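Local coordinates for protein glucoamylase (PDB 1LF6) that hydrolyses terminal alpha-1,4-linked glucose units one after another from the non-reducing ends of glucans, probably releasing beta-D-glucose, at residues Pro571-Tyr576 / Thr618-Ala623; Trp599-Gly604 / His656-Ile661; Ile633-Val638 / Gly643-Ser648. One frame throughout, in Å; residues are numbered along the deposited sequence.

Contact 1 (Pro571-Tyr576 / Thr618-Ala623)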
# COMPACT_ATOMS: atom_id res chain seq x y z
N PRO A 571 10.13 -10.69 -17.24
CA PRO A 571 9.15 -9.98 -18.03
C PRO A 571 8.04 -9.29 -17.24
O PRO A 571 7.66 -9.74 -16.16
CB PRO A 571 8.59 -11.07 -18.92
CG PRO A 571 8.50 -12.22 -17.94
CD PRO A 571 9.85 -12.14 -17.22
N SER A 572 7.55 -8.19 -17.79
CA SER A 572 6.43 -7.46 -17.21
C SER A 572 5.71 -6.76 -18.35
O SER A 572 6.21 -6.71 -19.47
CB SER A 572 6.89 -6.45 -16.16
OG SER A 572 5.78 -6.08 -15.34
N TRP A 573 4.53 -6.22 -18.07
CA TRP A 573 3.73 -5.56 -19.09
C TRP A 573 3.21 -4.20 -18.63
O TRP A 573 3.10 -3.95 -17.43
CB TRP A 573 2.52 -6.43 -19.43
CG TRP A 573 2.84 -7.70 -20.16
CD1 TRP A 573 2.63 -7.95 -21.48
CD2 TRP A 573 3.46 -8.88 -19.61
NE1 TRP A 573 3.09 -9.21 -21.80
CE2 TRP A 573 3.60 -9.80 -20.68
CE3 TRP A 573 3.92 -9.24 -18.33
CZ2 TRP A 573 4.18 -11.06 -20.50
CZ3 TRP A 573 4.49 -10.49 -18.16
CH2 TRP A 573 4.62 -11.39 -19.24
N TYR A 574 2.89 -3.33 -19.59
CA TYR A 574 2.29 -2.02 -19.30
C TYR A 574 0.80 -2.35 -19.18
O TYR A 574 0.36 -3.40 -19.66
CB TYR A 574 2.45 -1.06 -20.48
CG TYR A 574 3.86 -0.61 -20.78
CD1 TYR A 574 4.45 0.42 -20.06
CD2 TYR A 574 4.59 -1.21 -21.81
CE1 TYR A 574 5.74 0.85 -20.35
CE2 TYR A 574 5.89 -0.79 -22.11
CZ TYR A 574 6.45 0.24 -21.38
OH TYR A 574 7.73 0.67 -21.68
N ARG A 575 0.03 -1.46 -18.58
CA ARG A 575 -1.42 -1.67 -18.44
C ARG A 575 -2.11 -1.61 -19.80
O ARG A 575 -3.12 -2.27 -20.02
CB ARG A 575 -2.03 -0.59 -17.54
CG ARG A 575 -1.33 -0.40 -16.21
CD ARG A 575 -1.59 1.02 -15.71
NE ARG A 575 -2.80 1.16 -14.94
CZ ARG A 575 -3.44 2.31 -14.74
NH1 ARG A 575 -4.54 2.34 -14.00
NH2 ARG A 575 -3.00 3.42 -15.30
N TYR A 576 -1.56 -0.79 -20.70
CA TYR A 576 -2.09 -0.62 -22.06
C TYR A 576 -1.21 0.38 -22.80
O TYR A 576 -0.47 1.13 -22.17
CB TYR A 576 -3.54 -0.11 -22.03
CG TYR A 576 -3.74 1.17 -21.25
CD1 TYR A 576 -3.48 2.42 -21.84
CD2 TYR A 576 -4.17 1.15 -19.92
CE1 TYR A 576 -3.64 3.60 -21.12
CE2 TYR A 576 -4.33 2.33 -19.20
CZ TYR A 576 -4.06 3.55 -19.80
OH TYR A 576 -4.21 4.71 -19.08
N THR A 618 6.65 -20.91 -12.90
CA THR A 618 7.80 -20.62 -12.05
C THR A 618 8.55 -19.35 -12.45
O THR A 618 8.89 -18.52 -11.61
CB THR A 618 8.78 -21.82 -12.01
OG1 THR A 618 8.08 -22.97 -11.53
CG2 THR A 618 9.96 -21.53 -11.08
N PRO A 619 8.82 -19.16 -13.76
CA PRO A 619 9.54 -17.94 -14.15
C PRO A 619 8.79 -16.65 -13.78
O PRO A 619 9.41 -15.61 -13.57
CB PRO A 619 9.72 -18.11 -15.66
CG PRO A 619 8.63 -19.06 -16.05
CD PRO A 619 8.60 -20.04 -14.92
N TYR A 620 7.47 -16.72 -13.70
CA TYR A 620 6.67 -15.56 -13.33
C TYR A 620 6.75 -15.39 -11.82
O TYR A 620 6.73 -14.27 -11.31
CB TYR A 620 5.22 -15.73 -13.79
CG TYR A 620 5.12 -15.78 -15.29
CD1 TYR A 620 5.08 -14.61 -16.04
CD2 TYR A 620 5.18 -17.00 -15.96
CE1 TYR A 620 5.10 -14.64 -17.43
CE2 TYR A 620 5.20 -17.05 -17.36
CZ TYR A 620 5.17 -15.87 -18.09
OH TYR A 620 5.23 -15.91 -19.46
N VAL A 621 6.83 -16.51 -11.09
CA VAL A 621 6.97 -16.42 -9.65
C VAL A 621 8.34 -15.79 -9.38
O VAL A 621 8.46 -14.83 -8.61
CB VAL A 621 6.90 -17.83 -8.98
CG1 VAL A 621 7.33 -17.75 -7.52
CG2 VAL A 621 5.48 -18.38 -9.08
N LYS A 622 9.37 -16.32 -10.03
CA LYS A 622 10.73 -15.81 -9.87
C LYS A 622 10.86 -14.34 -10.26
O LYS A 622 11.59 -13.58 -9.62
CB LYS A 622 11.72 -16.65 -10.68
CG LYS A 622 11.87 -18.08 -10.17
CD LYS A 622 12.42 -18.10 -8.75
CE LYS A 622 12.21 -19.45 -8.09
NZ LYS A 622 12.77 -20.55 -8.92
N ALA A 623 10.16 -13.93 -11.31
CA ALA A 623 10.21 -12.54 -11.75
C ALA A 623 9.63 -11.61 -10.67
O ALA A 623 10.21 -10.57 -10.36
CB ALA A 623 9.44 -12.37 -13.05
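Pro-571 and Trp-573, on the second strand of the small antiparallel hairpin 564-567/570-573, pack against Tyr-620 and Ala-623, one turn apart at the start of helix 618-627. Strand and helix lie nearly square to each other, at 80°, with axes 9.4 Å apart at closest approach, and the contact is wholly apolar. The two aromatic rings meet rim to rim: Trp-573 CH2 comes within 3.8 Å of Tyr-620 CE1, each atom near the plane of the other ring. Neither ring therefore lays a face on the other, and this is no stack. In both residues CG is anti to the carbonyl carbon and beside the backbone N (chi1 -69° in Trp-573, -65° in Tyr-620). The two side chains cross at about a right angle. The pyrrole end of the indole bonds through NE1 to Asp-560, and the six-membered ring is the part turned to the helix. Beside this pair, Pro-571 divides its ring between two neighbours. Its CG is 4.2 Å from Tyr-620 CE1, and its CD lies 4.2 Å from Ala-623 CB, which points at the strand. Helix 600-612 lies against both partners: Arg-606 touches Trp-573 and Tyr-620, while Thr-603 packs on Ala-623 and hydrogen-bonds to the carbonyl oxygen of Pro-571. The arrangement is that of a short beta-hairpin fitted against helices of the (alpha/alpha) barrel of a family 15 glucoamylase, away from the residues assigned to catalysis.

Contact 2 (Trp599-Gly604 / His656-Ile661)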
# COMPACT_ATOMS: atom_id res chain seq x y z
N TRP A 599 4.12 -3.06 -14.54
CA TRP A 599 3.46 -3.48 -13.32
C TRP A 599 3.74 -4.92 -12.94
O TRP A 599 3.29 -5.85 -13.62
CB TRP A 599 1.94 -3.29 -13.44
CG TRP A 599 1.49 -1.86 -13.44
CD1 TRP A 599 1.97 -0.84 -14.21
CD2 TRP A 599 0.43 -1.30 -12.65
NE1 TRP A 599 1.28 0.32 -13.95
CE2 TRP A 599 0.33 0.07 -13.00
CE3 TRP A 599 -0.44 -1.82 -11.68
CZ2 TRP A 599 -0.62 0.92 -12.42
CZ3 TRP A 599 -1.38 -0.97 -11.10
CH2 TRP A 599 -1.46 0.39 -11.47
N PRO A 600 4.52 -5.15 -11.87
CA PRO A 600 4.77 -6.55 -11.52
C PRO A 600 3.43 -7.27 -11.32
O PRO A 600 3.34 -8.49 -11.45
CB PRO A 600 5.62 -6.46 -10.25
CG PRO A 600 5.56 -5.00 -9.83
CD PRO A 600 5.39 -4.24 -11.11
N LEU A 601 2.39 -6.51 -10.99
CA LEU A 601 1.06 -7.08 -10.80
C LEU A 601 0.67 -7.84 -12.07
O LEU A 601 0.14 -8.94 -12.01
CB LEU A 601 0.03 -5.97 -10.55
CG LEU A 601 -1.46 -6.34 -10.66
CD1 LEU A 601 -1.83 -7.39 -9.63
CD2 LEU A 601 -2.31 -5.08 -10.46
N LEU A 602 0.94 -7.24 -13.23
CA LEU A 602 0.60 -7.86 -14.50
C LEU A 602 1.50 -9.05 -14.83
O LEU A 602 1.14 -9.89 -15.65
CB LEU A 602 0.63 -6.81 -15.62
CG LEU A 602 -0.41 -5.71 -15.35
CD1 LEU A 602 -0.39 -4.69 -16.48
CD2 LEU A 602 -1.79 -6.36 -15.21
N THR A 603 2.67 -9.11 -14.20
CA THR A 603 3.57 -10.23 -14.41
C THR A 603 2.91 -11.41 -13.69
O THR A 603 2.89 -12.53 -14.20
CB THR A 603 4.96 -9.97 -13.77
OG1 THR A 603 5.63 -8.94 -14.50
CG2 THR A 603 5.80 -11.25 -13.80
N GLY A 604 2.37 -11.13 -12.51
CA GLY A 604 1.70 -12.15 -11.74
C GLY A 604 0.44 -12.63 -12.44
O GLY A 604 0.18 -13.84 -12.49
N HIS A 656 1.00 -7.92 -3.90
CA HIS A 656 1.45 -8.92 -2.93
C HIS A 656 0.44 -10.05 -2.87
O HIS A 656 0.80 -11.22 -2.71
CB HIS A 656 1.65 -8.27 -1.56
CG HIS A 656 2.98 -7.60 -1.42
ND1 HIS A 656 4.16 -8.31 -1.25
CD2 HIS A 656 3.34 -6.30 -1.51
CE1 HIS A 656 5.18 -7.47 -1.25
NE2 HIS A 656 4.71 -6.24 -1.41
N ALA A 657 -0.84 -9.70 -3.00
CA ALA A 657 -1.91 -10.69 -2.97
C ALA A 657 -1.76 -11.56 -4.22
O ALA A 657 -1.91 -12.78 -4.16
CB ALA A 657 -3.27 -9.99 -2.96
N GLU A 658 -1.45 -10.92 -5.34
CA GLU A 658 -1.27 -11.65 -6.59
C GLU A 658 -0.08 -12.60 -6.46
O GLU A 658 -0.15 -13.73 -6.93
CB GLU A 658 -1.04 -10.68 -7.75
CG GLU A 658 -1.03 -11.35 -9.13
CD GLU A 658 -2.39 -11.88 -9.56
OE1 GLU A 658 -3.38 -11.62 -8.85
OE2 GLU A 658 -2.46 -12.54 -10.61
N TYR A 659 1.00 -12.14 -5.83
CA TYR A 659 2.17 -13.01 -5.67
C TYR A 659 1.82 -14.23 -4.83
O TYR A 659 2.19 -15.35 -5.18
CB TYR A 659 3.35 -12.28 -5.00
CG TYR A 659 4.47 -13.23 -4.64
CD1 TYR A 659 4.52 -13.83 -3.38
CD2 TYR A 659 5.41 -13.63 -5.60
CE1 TYR A 659 5.48 -14.81 -3.09
CE2 TYR A 659 6.36 -14.61 -5.31
CZ TYR A 659 6.39 -15.19 -4.05
OH TYR A 659 7.31 -16.17 -3.77
N VAL A 660 1.11 -14.02 -3.73
CA VAL A 660 0.70 -15.12 -2.86
C VAL A 660 -0.11 -16.15 -3.64
O VAL A 660 0.18 -17.34 -3.60
CB VAL A 660 -0.13 -14.60 -1.67
CG1 VAL A 660 -0.74 -15.76 -0.89
CG2 VAL A 660 0.75 -13.78 -0.76
N ILE A 661 -1.13 -15.68 -4.36
CA ILE A 661 -1.99 -16.57 -5.14
C ILE A 661 -1.23 -17.29 -6.25
O ILE A 661 -1.49 -18.46 -6.52
CB ILE A 661 -3.19 -15.77 -5.73
CG1 ILE A 661 -4.11 -15.33 -4.58
CG2 ILE A 661 -3.96 -16.63 -6.72
CD1 ILE A 661 -5.12 -14.27 -4.96
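The flat groups that meet are the carboxylate of Glu-658 and the carbonyl group of Gly-604; no aromatic ring takes part. The carboxylate turns its OE2 edge to the face of the carbonyl group: Gly-604 C lies near the carboxylate plane, while OE2 sits above the carbonyl plane, displaced from C on the side away from CA, at 3.4 Å from Gly-604 C. It is a packing contact without a hydrogen bond, for OE2 and Gly-604 O are both acceptors, 3.5 Å apart. OE2 finds its charge partner in Arg-541, whose salt bridge probably offsets the cost of burying a carboxylate beside a carbonyl oxygen. The stem of the glutamate fills the rest of the contact. With CG anti to the backbone N (chi1 -173°) and the chain bent at the next bond (chi2 69°), CG lies 3.8 Å from Gly-604 C. Leu-601, one turn earlier, comes across the stem at about a right angle, its CD1 at 3.9 Å from Glu-658 CB. The absence of a side chain at Gly-604 is what lets the backbones close to 6.0 Å between its CA and Glu-658 CA; a beta carbon there would run into Glu-658 CG. With an alanine in place of Glu-658, Arg-541 would probably lose its ionic mate and a gap would be left beside Gly-604 and Leu-601. The contact thus joins the first turns of helix 600-612 to the second turn of helix 653-668, which through Val-660 also packs on helix 296-306, while Thr-603 and Tyr-659 both touch helix 618-627.

Contact 3 (Ile633-Val638 / Gly643-Ser648)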
# COMPACT_ATOMS: atom_id res chain seq x y z
N ILE A 633 9.32 -5.86 -0.41
CA ILE A 633 8.15 -5.07 -0.79
C ILE A 633 8.07 -4.88 -2.30
O ILE A 633 9.05 -4.52 -2.96
CB ILE A 633 8.17 -3.71 -0.06
CG1 ILE A 633 7.85 -3.95 1.43
CG2 ILE A 633 7.19 -2.72 -0.70
CD1 ILE A 633 7.91 -2.73 2.31
N ILE A 634 6.89 -5.16 -2.84
CA ILE A 634 6.64 -5.04 -4.27
C ILE A 634 5.91 -3.73 -4.55
O ILE A 634 4.88 -3.43 -3.93
CB ILE A 634 5.76 -6.22 -4.79
CG1 ILE A 634 6.43 -7.56 -4.45
CG2 ILE A 634 5.57 -6.09 -6.30
CD1 ILE A 634 5.58 -8.78 -4.81
N SER A 635 6.44 -2.96 -5.48
CA SER A 635 5.84 -1.69 -5.83
C SER A 635 4.79 -1.89 -6.91
O SER A 635 4.68 -2.95 -7.51
CB SER A 635 6.91 -0.71 -6.34
OG SER A 635 7.42 -1.13 -7.60
N GLU A 636 4.01 -0.84 -7.15
CA GLU A 636 2.98 -0.86 -8.17
C GLU A 636 3.65 -0.90 -9.55
O GLU A 636 3.18 -1.60 -10.45
CB GLU A 636 2.13 0.40 -8.04
CG GLU A 636 1.14 0.63 -9.16
CD GLU A 636 0.43 1.96 -9.02
OE1 GLU A 636 -0.58 2.02 -8.28
OE2 GLU A 636 0.91 2.95 -9.63
N GLN A 637 4.75 -0.17 -9.69
CA GLN A 637 5.46 -0.09 -10.96
C GLN A 637 6.98 -0.18 -10.85
O GLN A 637 7.56 0.21 -9.84
CB GLN A 637 5.12 1.23 -11.66
CG GLN A 637 3.64 1.46 -11.90
CD GLN A 637 3.36 2.80 -12.55
OE1 GLN A 637 4.01 3.17 -13.53
NE2 GLN A 637 2.40 3.53 -12.01
N VAL A 638 7.62 -0.68 -11.91
CA VAL A 638 9.07 -0.79 -12.00
C VAL A 638 9.54 -0.26 -13.36
O VAL A 638 8.78 -0.26 -14.33
CB VAL A 638 9.57 -2.27 -11.86
CG1 VAL A 638 9.17 -2.82 -10.49
CG2 VAL A 638 9.00 -3.12 -12.98
N GLY A 643 14.26 -2.75 -14.08
CA GLY A 643 13.32 -3.58 -13.37
C GLY A 643 13.24 -3.15 -11.92
O GLY A 643 12.61 -3.83 -11.10
N LEU A 644 13.87 -2.02 -11.59
CA LEU A 644 13.86 -1.49 -10.23
C LEU A 644 12.59 -0.66 -10.02
O LEU A 644 12.01 -0.16 -10.99
CB LEU A 644 15.11 -0.63 -9.98
CG LEU A 644 16.44 -1.40 -9.92
CD1 LEU A 644 17.61 -0.43 -9.84
CD2 LEU A 644 16.44 -2.35 -8.72
N PRO A 645 12.15 -0.51 -8.76
CA PRO A 645 10.94 0.26 -8.44
C PRO A 645 10.99 1.73 -8.85
O PRO A 645 12.05 2.36 -8.81
CB PRO A 645 10.82 0.13 -6.91
CG PRO A 645 11.65 -1.09 -6.58
CD PRO A 645 12.81 -0.98 -7.53
N THR A 646 9.85 2.27 -9.27
CA THR A 646 9.78 3.68 -9.62
C THR A 646 9.33 4.30 -8.30
O THR A 646 9.41 3.64 -7.26
CB THR A 646 8.72 3.96 -10.71
OG1 THR A 646 7.41 3.66 -10.21
CG2 THR A 646 9.01 3.12 -11.95
N ASP A 647 8.87 5.55 -8.30
CA ASP A 647 8.42 6.13 -7.04
C ASP A 647 6.92 5.91 -6.86
O ASP A 647 6.26 6.64 -6.13
CB ASP A 647 8.74 7.62 -6.97
CG ASP A 647 8.90 8.09 -5.53
OD1 ASP A 647 9.97 7.81 -4.94
OD2 ASP A 647 7.96 8.70 -4.98
N SER A 648 6.40 4.91 -7.55
CA SER A 648 4.99 4.58 -7.47
C SER A 648 4.68 4.00 -6.09
O SER A 648 5.59 3.77 -5.29
CB SER A 648 4.64 3.55 -8.55
OG SER A 648 5.45 2.40 -8.41
O HOH W 1 5.83 5.00 -12.29
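Gln-637 is gripped by Thr-646 and Ser-648, and Val-638 packs closely beside them, while the Leu-644 side chain forms the solvent side. Gln-637 O accepts twice, from opposite faces of its plane: Thr-646 N arrives almost straight (3.1 Å, 167°), and Ser-635 OG donates from the other side at 2.6 Å. The amide N of the same residue reaches Ser-648 OG at 3.0 Å in a more bent bond, 137°. That hydroxyl in turn donates to Thr-646 OG1, which also accepts from Ser-648 N (3.1 Å) in an ST turn; with chi1 at 65°, OG1 sits between its own backbone N and carbonyl carbon, where it can take both. A water joins Thr-646 OG1 to Gln-637 OE1, weakly at the amide end. Gln-637 NE2 meets the anti side of Glu-636 OE2, 2.9 Å away, and Glu-636 OE1 is taken by Tyr-337. The tight packing continues at a single beta bridge of Val-638 with Pro-645, their CA atoms 4.2 Å apart, where Val-638 CB rests 3.3 Å from Leu-644 O. By contrast, the Leu-644 side chain is exposed, its beta carbon directed away from 633-638, and Pro-645 is partly exposed. Ser-648 lies about 4 Å, side chain to side chain, from Trp-325, a likely substrate-binding residue. The network extends to neighbouring loops, Arg-597 N bonding to Gln-637 OE1 and Gln-637 NE2 to Tyr-581 O; such directional bonds imply a fixed turn, consistent with a well-defined wall beside the glucose-binding pocket.

All three contacts belong to the catalytic region of family 15, but they differ in depth and chemistry. Contact 1 is partly buried and purely apolar, between a hairpin strand and a helix; contact 2 is fully buried, helix on helix, with no polar bond across it; contact 3 is a buried loop held by a polar network. Helix 600-612, part of contact 2, is common ground: it borders contact 1 through Thr-603 and contact 3 through Pro-600, whose CG is 3.2 Å from Ser-635 O. The 633-638 and 643-648 loop lies in the chain between the two helices of contact 2 and, unlike contact 1, close to the probable substrate site.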